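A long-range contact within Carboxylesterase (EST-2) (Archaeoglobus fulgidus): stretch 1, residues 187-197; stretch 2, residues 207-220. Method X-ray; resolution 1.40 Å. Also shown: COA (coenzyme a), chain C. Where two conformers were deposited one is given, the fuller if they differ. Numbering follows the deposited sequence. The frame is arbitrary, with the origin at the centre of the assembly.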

# COMPACT_ATOMS: atom_id res chain seq x y z
N LYS A 187 17.64 5.95 -6.99
CA LYS A 187 18.15 6.30 -5.67
C LYS A 187 16.98 6.77 -4.87
O LYS A 187 16.25 7.64 -5.35
CB LYS A 187 19.16 7.43 -5.77
CG LYS A 187 20.39 7.03 -6.56
CD LYS A 187 21.48 8.09 -6.46
CE LYS A 187 22.48 7.97 -7.60
NZ LYS A 187 23.01 6.59 -7.77
N ILE A 188 16.79 6.21 -3.67
CA ILE A 188 15.79 6.72 -2.76
C ILE A 188 16.55 7.52 -1.71
O ILE A 188 17.35 6.97 -0.92
CB ILE A 188 14.99 5.60 -2.09
CG1 ILE A 188 14.36 4.71 -3.17
CG2 ILE A 188 13.97 6.18 -1.11
CD1 ILE A 188 13.23 5.33 -3.94
N GLY A 189 16.31 8.83 -1.71
CA GLY A 189 17.05 9.76 -0.85
C GLY A 189 16.39 10.11 0.47
O GLY A 189 17.00 10.75 1.33
N VAL A 190 15.14 9.69 0.66
CA VAL A 190 14.40 10.02 1.87
C VAL A 190 14.46 8.87 2.87
O VAL A 190 14.72 7.72 2.46
CB VAL A 190 12.92 10.40 1.58
CG1 VAL A 190 12.84 11.69 0.78
CG2 VAL A 190 12.14 9.29 0.91
N PRO A 191 14.19 9.15 4.14
CA PRO A 191 14.12 8.07 5.11
C PRO A 191 13.04 7.08 4.70
O PRO A 191 11.97 7.47 4.23
CB PRO A 191 13.76 8.77 6.42
CG PRO A 191 14.22 10.18 6.22
CD PRO A 191 13.98 10.47 4.79
N THR A 192 13.31 5.81 4.93
CA THR A 192 12.44 4.73 4.50
C THR A 192 12.29 3.74 5.65
O THR A 192 13.27 3.38 6.31
CB THR A 192 12.97 4.10 3.21
OG1 THR A 192 13.00 5.07 2.14
CG2 THR A 192 12.10 2.99 2.72
N LEU A 193 11.07 3.28 5.84
CA LEU A 193 10.76 2.19 6.77
C LEU A 193 10.20 1.07 5.94
O LEU A 193 9.33 1.29 5.08
CB LEU A 193 9.75 2.64 7.81
CG LEU A 193 9.31 1.58 8.83
CD1 LEU A 193 10.49 1.17 9.70
CD2 LEU A 193 8.20 2.14 9.68
N VAL A 194 10.74 -0.14 6.13
CA VAL A 194 10.34 -1.30 5.33
C VAL A 194 9.73 -2.29 6.31
O VAL A 194 10.39 -2.66 7.30
CB VAL A 194 11.54 -1.91 4.58
CG1 VAL A 194 11.14 -3.10 3.75
CG2 VAL A 194 12.25 -0.86 3.72
N ILE A 195 8.47 -2.67 6.11
CA ILE A 195 7.74 -3.49 7.05
C ILE A 195 7.20 -4.71 6.34
O ILE A 195 6.58 -4.58 5.27
CB ILE A 195 6.55 -2.74 7.71
CG1 ILE A 195 7.01 -1.48 8.45
CG2 ILE A 195 5.79 -3.65 8.65
CD1 ILE A 195 5.87 -0.60 8.99
N VAL A 196 7.38 -5.90 6.94
CA VAL A 196 6.80 -7.11 6.38
C VAL A 196 6.39 -8.01 7.53
O VAL A 196 7.05 -8.04 8.56
CB VAL A 196 7.79 -7.81 5.41
CG1 VAL A 196 9.07 -8.22 6.11
CG2 VAL A 196 7.17 -8.99 4.69
N GLY A 197 5.27 -8.70 7.36
CA GLY A 197 4.89 -9.74 8.29
C GLY A 197 5.82 -10.93 8.10
O GLY A 197 6.13 -11.30 6.96
N TYR A 207 12.10 -9.76 -0.52
CA TYR A 207 11.74 -8.53 -1.23
C TYR A 207 12.04 -7.31 -0.36
O TYR A 207 12.39 -6.22 -0.88
CB TYR A 207 10.27 -8.49 -1.58
CG TYR A 207 9.77 -9.44 -2.64
CD1 TYR A 207 10.54 -10.52 -3.11
CD2 TYR A 207 8.50 -9.26 -3.20
CE1 TYR A 207 10.05 -11.40 -4.09
CE2 TYR A 207 8.00 -10.13 -4.17
CZ TYR A 207 8.78 -11.22 -4.59
OH TYR A 207 8.31 -12.13 -5.53
N HIS A 208 11.91 -7.46 0.95
CA HIS A 208 12.08 -6.38 1.92
C HIS A 208 13.55 -6.18 2.28
O HIS A 208 14.01 -5.05 2.43
CB HIS A 208 11.14 -6.62 3.10
CG HIS A 208 9.71 -6.58 2.67
ND1 HIS A 208 9.06 -7.66 2.12
CD2 HIS A 208 8.86 -5.54 2.57
CE1 HIS A 208 7.85 -7.29 1.75
NE2 HIS A 208 7.71 -6.01 2.01
N GLU A 209 14.28 -7.28 2.40
CA GLU A 209 15.74 -7.16 2.51
C GLU A 209 16.33 -6.51 1.25
O GLU A 209 17.29 -5.78 1.36
CB GLU A 209 16.38 -8.52 2.77
CG GLU A 209 16.17 -9.05 4.17
CD GLU A 209 17.04 -8.42 5.24
OE1 GLU A 209 17.74 -7.42 4.97
OE2 GLU A 209 17.01 -8.93 6.39
N PHE A 210 15.72 -6.73 0.08
CA PHE A 210 16.22 -6.09 -1.16
C PHE A 210 16.13 -4.59 -1.02
O PHE A 210 17.10 -3.86 -1.26
CB PHE A 210 15.45 -6.58 -2.37
CG PHE A 210 15.88 -5.92 -3.65
CD1 PHE A 210 16.90 -6.47 -4.39
CD2 PHE A 210 15.29 -4.75 -4.08
CE1 PHE A 210 17.32 -5.89 -5.59
CE2 PHE A 210 15.72 -4.14 -5.27
CZ PHE A 210 16.76 -4.70 -6.01
N PHE A 211 14.97 -4.07 -0.62
CA PHE A 211 14.87 -2.64 -0.35
C PHE A 211 15.86 -2.15 0.68
O PHE A 211 16.53 -1.11 0.52
CB PHE A 211 13.47 -2.26 0.17
CG PHE A 211 12.35 -2.35 -0.83
CD1 PHE A 211 12.42 -1.67 -2.04
CD2 PHE A 211 11.17 -3.02 -0.48
CE1 PHE A 211 11.31 -1.71 -2.90
CE2 PHE A 211 10.10 -3.06 -1.36
CZ PHE A 211 10.20 -2.41 -2.56
N HIS A 212 15.99 -2.88 1.78
CA HIS A 212 16.84 -2.48 2.87
C HIS A 212 18.32 -2.41 2.44
O HIS A 212 19.03 -1.49 2.86
CB HIS A 212 16.64 -3.46 4.02
CG HIS A 212 17.27 -3.07 5.31
ND1 HIS A 212 17.35 -1.79 5.79
CD2 HIS A 212 17.83 -3.86 6.27
CE1 HIS A 212 17.96 -1.79 6.97
NE2 HIS A 212 18.23 -3.04 7.28
N LYS A 213 18.75 -3.32 1.58
CA LYS A 213 20.12 -3.32 1.04
C LYS A 213 20.37 -2.12 0.14
O LYS A 213 21.47 -1.58 0.13
CB LYS A 213 20.39 -4.61 0.29
CG LYS A 213 20.67 -5.76 1.21
CD LYS A 213 21.20 -6.96 0.49
CE LYS A 213 20.34 -7.41 -0.67
NZ LYS A 213 20.63 -8.83 -1.01
N HIS A 214 19.36 -1.72 -0.63
CA HIS A 214 19.54 -0.71 -1.71
C HIS A 214 19.10 0.68 -1.38
O HIS A 214 19.25 1.56 -2.22
CB HIS A 214 18.89 -1.19 -3.00
CG HIS A 214 19.59 -2.35 -3.59
ND1 HIS A 214 19.15 -3.64 -3.47
CD2 HIS A 214 20.79 -2.41 -4.23
CE1 HIS A 214 20.02 -4.45 -4.07
NE2 HIS A 214 21.01 -3.72 -4.54
N ILE A 215 18.55 0.87 -0.20
CA ILE A 215 18.13 2.18 0.27
C ILE A 215 18.98 2.58 1.48
O ILE A 215 18.85 1.96 2.54
CB ILE A 215 16.61 2.21 0.56
CG1 ILE A 215 15.81 1.84 -0.71
CG2 ILE A 215 16.21 3.58 1.09
CD1 ILE A 215 14.31 1.63 -0.48
N PRO A 216 19.81 3.65 1.36
CA PRO A 216 20.74 3.92 2.46
C PRO A 216 20.13 4.21 3.81
O PRO A 216 20.54 3.62 4.81
CB PRO A 216 21.55 5.12 1.96
CG PRO A 216 21.38 5.12 0.50
CD PRO A 216 20.08 4.47 0.17
N ASN A 217 19.13 5.09 3.86
CA ASN A 217 18.50 5.43 5.10
C ASN A 217 17.21 4.64 5.23
O ASN A 217 16.13 5.20 5.10
CB ASN A 217 18.18 6.93 5.20
CG ASN A 217 17.74 7.34 6.59
OD1 ASN A 217 17.57 6.51 7.49
ND2 ASN A 217 17.51 8.64 6.77
N SER A 218 17.32 3.32 5.34
CA SER A 218 16.17 2.47 5.58
C SER A 218 16.33 1.68 6.83
O SER A 218 17.47 1.35 7.20
CB SER A 218 15.86 1.56 4.39
OG SER A 218 16.93 0.64 4.16
N GLU A 219 15.21 1.36 7.47
CA GLU A 219 15.17 0.45 8.60
C GLU A 219 14.18 -0.64 8.24
O GLU A 219 13.15 -0.36 7.61
CB GLU A 219 14.68 1.15 9.82
CG GLU A 219 15.65 2.01 10.56
CD GLU A 219 14.96 2.85 11.59
OE1 GLU A 219 14.32 3.84 11.18
OE2 GLU A 219 15.02 2.52 12.79
N LEU A 220 14.48 -1.88 8.62
CA LEU A 220 13.63 -3.04 8.35
C LEU A 220 12.99 -3.50 9.63
O LEU A 220 13.68 -3.68 10.63
CB LEU A 220 14.47 -4.14 7.74
CG LEU A 220 13.78 -5.48 7.51
CD1 LEU A 220 12.66 -5.37 6.47
CD2 LEU A 220 14.82 -6.50 7.07
N1A COA C . 12.80 -8.32 -4.81
C2A COA C . 13.94 -9.02 -4.88
N3A COA C . 14.11 -10.00 -5.77
C4A COA C . 13.14 -10.31 -6.66
C5A COA C . 11.88 -9.60 -6.65
C6A COA C . 11.75 -8.54 -5.66
N6A COA C . 10.60 -7.84 -5.58
N7A COA C . 11.08 -10.11 -7.60
C8A COA C . 11.81 -11.07 -8.20
N9A COA C . 13.02 -11.18 -7.63
C1B COA C . 14.05 -12.16 -8.01
C2B COA C . 13.59 -13.52 -7.57
O2B COA C . 13.95 -13.73 -6.21
C3B COA C . 14.28 -14.42 -8.59
O3B COA C . 15.62 -14.66 -8.17
P3B COA C . 16.30 -16.12 -8.24
O7A COA C . 16.31 -16.38 -9.74
O8A COA C . 15.38 -17.00 -7.42
O9A COA C . 17.66 -15.90 -7.61
C4B COA C . 14.28 -13.59 -9.86
O4B COA C . 14.17 -12.22 -9.42
C5B COA C . 13.15 -13.91 -10.83
O5B COA C . 11.89 -13.76 -10.16
P1A COA C . 10.58 -13.26 -10.94
O1A COA C . 10.89 -12.10 -11.80
O2A COA C . 9.53 -13.06 -9.85
O3A COA C . 10.12 -14.42 -11.95
P2A COA C . 9.89 -15.99 -11.67
O4A COA C . 9.34 -16.44 -13.00
O5A COA C . 11.11 -16.59 -11.04
O6A COA C . 8.75 -16.12 -10.53
CBP COA C . 6.63 -16.01 -9.49
CCP COA C . 7.41 -15.70 -10.76
CDP COA C . 5.21 -15.50 -9.67
CEP COA C . 6.63 -17.54 -9.28
CAP COA C . 7.31 -15.30 -8.29
OAP COA C . 7.45 -13.88 -8.57
C9P COA C . 6.55 -15.49 -7.00
O9P COA C . 6.50 -16.58 -6.47
N8P COA C . 5.96 -14.40 -6.47
C7P COA C . 5.33 -14.37 -5.15
C6P COA C . 3.84 -14.69 -5.16
C5P COA C . 2.90 -13.66 -5.75
O5P COA C . 2.05 -13.99 -6.59
N4P COA C . 2.99 -12.41 -5.28
C3P COA C . 2.08 -11.36 -5.67
C2P COA C . 2.81 -10.04 -5.70
S1P COA C . 1.61 -8.72 -6.03
O HOH W 1 17.45 6.80 1.86
O HOH W 2 17.86 3.46 -3.70
O HOH W 3 17.58 10.52 4.27
O HOH W 4 14.99 5.05 8.10

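The strand–helix–strand unit, in which a helix returns the chain so that two strands can lie side by side in parallel, is held by a division common to α/β proteins: backbone hydrogen bonds join the strands, and side-chain packing seats the helix. This pair of stretches from a carboxylesterase illustrates it well. Strand 192-197 and strand 218-220 run in nearly the same direction, 20° apart, whereas helix 207-214 runs almost antiparallel to the first strand, at 165°.

Three hydrogen bonds define the register. Thr192 N donates to Asn217 O at 2.9 Å, Glu219 N donates to Thr192 O at 3.0 Å, and Val194 N donates to Glu219 O at 2.8 Å. Thr192 and Glu219 each use both their NH and CO groups. CA-H...O contacts supplement these bonds: Ser218 CA lies 3.1 Å from Thr192 O and Leu220 CA 3.4 Å from Val194 O, each with its hydrogen directed at the carbonyl. The pairs Thr192–Ser218, Leu193–Glu219 and Val194–Leu220 therefore stand abreast.

Before the strands meet, water links the two stretches. Water 1 donates to Ile188 O (2.8 Å) and Val190 O (2.9 Å) and accepts from Asn217 N (3.1 Å), while water 2 accepts from Ile188 N (3.0 Å) and donates to His214 O (2.8 Å), near the end of the helix. Exposed Asn217 suits this margin: its ND2 reaches water 3 at 3.1 Å, which in turn donates to Gly189 O at 3.0 Å, and the same ND2 rests 3.7 Å from Pro191 CG.

Polar side chains also brace the turns within each stretch. Thr192 OG1 donates to Val190 O at 3.2 Å, satisfying a hydroxyl that is buried. Ser218 OG accepts from His212 ND1 at 3.0 Å and donates to Ile215 O at 2.8 Å, so one small side chain ties the helix to the start of the strand that follows it.

Packing completes the contact, which buries 690 Å² over both sides. Val194, with the largest covered area, 120 Å², lies on the sheet face shared by Thr192, Ser218 and Leu220. Its compact, branched side chain meets several neighbours at once: Val194 CG2 is 4.0 Å from Phe211 CB, and Val194 CG1 is 3.9 Å from Leu220 CD1 and 3.5 Å from His208 CD2, at the edge of the imidazole. Val196 takes the ring's face, its CB 3.5 Å from the centroid of the His208 ring and only 9° off the normal, a CH-π contact. Both nitrogens of the buried His208 ring are hydrogen-bonded elsewhere in the structure, so burial leaves neither unsatisfied. Towards the other end, Ile215, the first residue to leave helical geometry, has its CA-to-CB bond toward the first stretch, placing CG2 4.0 Å from Ile188 CB and 3.7 Å from Thr192 OG1. On the opposite face, Leu193 CD1 approaches Glu219 CB at 4.2 Å.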